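Local coordinates for flavoprotein (Thermotoga maritima, PDB 5V8S) that probably transfers electrons through a bound FMN to a di-iron centre, as expected of a flavo-di-iron oxidoreductase, at residues A[92-97]-A[166-171]. The protein carries 1 engineered substitution. Sequence-based numbering, arbitrary orientation.
Sequences HIIVNH and DTMVTY. With FEO (mu-oxo-diiron), chain C.
The imidazole of H97 crosses the carboxylate of D166 at about a right angle, the two planes 71° apart. H97 ND1 gives its hydrogen to D166 OD1 at 3.0 Å, almost straight and in the ring plane, on the syn lone pair of the acid. CG of H97 stands anti to the backbone N (chi1 174°), and beyond it H97 NE2 binds the iron FE1 of the mu-oxo-diiron centre at 2.2 Å. Histidine suits this place because its two nitrogens serve metal and carboxylate at once; the acid would tend to make the ring a stronger electron donor. D166 OD2 is held by T98, so the second-shell carboxylate is fixed from both oxygens. The methyl T167 CG2 lies alongside the ring, 3.5 Å from H97 ND1.

This is the metallo-beta-lactamase fold: the loop after strand 92-94 of one sheet meets the start of strand 168-172 of the other, placing H97 beside the iron ligands E99, H163 and D180. Where they meet, M168 N donates to N96 O at 3.1 Å, while water 1 links V95 O with D166 O.

Farther along strand 168-172, away from the irons, T170 OG1 donates to a lone pair of N96 OD1 at 2.8 Å, in the amide plane. Asparagine suits this buried place because ND2 is hydrogen-bonded elsewhere; threonine supplies the donor hydroxyl. I94 meets T170 tip to tip, CG2 3.4 Å from T170 OG1. M168, extended beyond CG, crosses I94 at about a right angle, its CE 4.0 Å from I94 CG2, and also touches F156 and M158 of strand 152-158.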
loop_
_atom_site.group_PDB
_atom_site.type_symbol
_atom_site.label_atom_id
_atom_site.label_comp_id
_atom_site.label_asym_id
_atom_site.label_seq_id
_atom_site.Cartn_x
_atom_site.Cartn_y
_atom_site.Cartn_z
ATOM N N HIS A 92 29.260 26.532 -17.962
ATOM C CA HIS A 92 27.823 26.418 -18.170
ATOM C C HIS A 92 27.306 25.190 -17.447
ATOM O O HIS A 92 27.991 24.172 -17.387
ATOM C CB HIS A 92 27.509 26.234 -19.655
ATOM C CG HIS A 92 27.843 27.419 -20.490
ATOM N ND1 HIS A 92 29.141 27.743 -20.833
ATOM C CD2 HIS A 92 27.051 28.359 -21.055
ATOM C CE1 HIS A 92 29.131 28.840 -21.567
ATOM N NE2 HIS A 92 27.880 29.239 -21.713
ATOM N N ILE A 93 26.097 25.303 -16.898
ATOM C CA ILE A 93 25.348 24.155 -16.397
ATOM C C ILE A 93 23.952 24.195 -17.008
ATOM O O ILE A 93 23.226 25.187 -16.850
ATOM C CB ILE A 93 25.260 24.130 -14.857
ATOM C CG1 ILE A 93 26.657 24.111 -14.231
ATOM C CG2 ILE A 93 24.472 22.898 -14.400
ATOM C CD1 ILE A 93 26.696 24.277 -12.733
ATOM N N ILE A 94 23.572 23.118 -17.695
ATOM C CA ILE A 94 22.241 22.988 -18.286
ATOM C C ILE A 94 21.401 22.100 -17.384
ATOM O O ILE A 94 21.808 20.987 -17.038
ATOM C CB ILE A 94 22.305 22.408 -19.710
ATOM C CG1 ILE A 94 23.050 23.385 -20.638
ATOM C CG2 ILE A 94 20.884 22.141 -20.234
ATOM C CD1 ILE A 94 23.231 22.878 -22.080
ATOM N N VAL A 95 20.249 22.609 -16.991
ATOM C CA VAL A 95 19.319 21.903 -16.115
ATOM C C VAL A 95 18.067 21.614 -16.937
ATOM O O VAL A 95 17.191 22.468 -17.093
ATOM C CB VAL A 95 19.009 22.721 -14.857
ATOM C CG1 VAL A 95 18.039 21.971 -13.956
ATOM C CG2 VAL A 95 20.298 23.025 -14.115
ATOM N N ASN A 96 17.969 20.387 -17.466
ATOM C CA ASN A 96 16.818 20.009 -18.266
ATOM C C ASN A 96 15.561 19.827 -17.409
ATOM O O ASN A 96 14.450 19.931 -17.934
ATOM C CB ASN A 96 17.114 18.689 -18.982
ATOM C CG ASN A 96 18.101 18.845 -20.128
ATOM O OD1 ASN A 96 17.904 19.674 -21.022
ATOM N ND2 ASN A 96 19.177 18.037 -20.119
ATOM N N HIS A 97 15.720 19.572 -16.109
ATOM C CA HIS A 97 14.646 19.201 -15.196
ATOM C C HIS A 97 15.228 19.341 -13.805
ATOM O O HIS A 97 16.380 18.963 -13.572
ATOM C CB HIS A 97 14.252 17.744 -15.516
ATOM C CG HIS A 97 13.246 17.086 -14.606
ATOM N ND1 HIS A 97 12.025 17.628 -14.245
ATOM C CD2 HIS A 97 13.261 15.840 -14.082
ATOM C CE1 HIS A 97 11.358 16.759 -13.504
ATOM N NE2 HIS A 97 12.084 15.661 -13.398
ATOM N N ASP A 166 8.577 21.876 -16.031
ATOM C CA ASP A 166 9.883 22.444 -16.342
ATOM C C ASP A 166 10.665 21.657 -17.384
ATOM O O ASP A 166 11.739 22.105 -17.783
ATOM C CB ASP A 166 10.744 22.568 -15.074
ATOM C CG ASP A 166 11.178 21.219 -14.495
ATOM O OD1 ASP A 166 10.637 20.168 -14.906
ATOM O OD2 ASP A 166 12.077 21.227 -13.622
ATOM N N THR A 167 10.164 20.515 -17.840
ATOM C CA THR A 167 11.011 19.589 -18.576
ATOM C C THR A 167 11.310 20.086 -19.983
ATOM O O THR A 167 10.427 20.566 -20.699
ATOM C CB THR A 167 10.394 18.186 -18.587
ATOM O OG1 THR A 167 9.070 18.206 -19.124
ATOM C CG2 THR A 167 10.272 17.698 -17.223
ATOM N N MET A 168 12.579 19.980 -20.360
ATOM C CA MET A 168 13.038 20.272 -21.703
ATOM C C MET A 168 14.112 19.255 -22.064
ATOM O O MET A 168 14.599 18.500 -21.219
ATOM C CB MET A 168 13.609 21.697 -21.790
ATOM C CG MET A 168 14.870 21.908 -21.000
ATOM S SD MET A 168 15.560 23.551 -21.340
ATOM C CE MET A 168 17.140 23.395 -20.534
ATOM N N VAL A 169 14.486 19.239 -23.336
ATOM C CA VAL A 169 15.591 18.414 -23.796
ATOM C C VAL A 169 16.557 19.321 -24.545
ATOM O O VAL A 169 16.160 20.350 -25.097
ATOM C CB VAL A 169 15.112 17.226 -24.664
ATOM C CG1 VAL A 169 14.191 16.300 -23.871
ATOM C CG2 VAL A 169 14.394 17.724 -25.889
ATOM N N THR A 170 17.837 18.951 -24.528
ATOM C CA THR A 170 18.908 19.720 -25.148
ATOM C C THR A 170 19.450 18.928 -26.332
ATOM O O THR A 170 19.838 17.766 -26.185
ATOM C CB THR A 170 20.024 19.983 -24.132
ATOM O OG1 THR A 170 19.521 20.786 -23.058
ATOM C CG2 THR A 170 21.203 20.716 -24.759
ATOM N N TYR A 171 19.462 19.556 -27.500
ATOM C CA TYR A 171 19.877 18.929 -28.754
ATOM C C TYR A 171 21.180 19.560 -29.214
ATOM O O TYR A 171 21.244 20.773 -29.405
ATOM C CB TYR A 171 18.797 19.167 -29.796
ATOM C CG TYR A 171 19.083 18.597 -31.161
ATOM C CD1 TYR A 171 18.865 17.256 -31.419
ATOM C CD2 TYR A 171 19.549 19.399 -32.206
ATOM C CE1 TYR A 171 19.101 16.715 -32.667
ATOM C CE2 TYR A 171 19.800 18.861 -33.463
ATOM C CZ TYR A 171 19.578 17.520 -33.691
ATOM O OH TYR A 171 19.813 16.983 -34.945
HETATM FE FE1 FEO C . 11.818 13.571 -12.663
HETATM FE FE2 FEO C . 14.749 11.841 -12.864
HETATM O O FEO C . 13.594 13.166 -12.197
HETATM O O HOH W 1 14.519 23.253 -16.992
HETATM O O HOH W 2 11.550 11.487 -11.987
HETATM O O HOH W 3 13.032 10.369 -12.628
#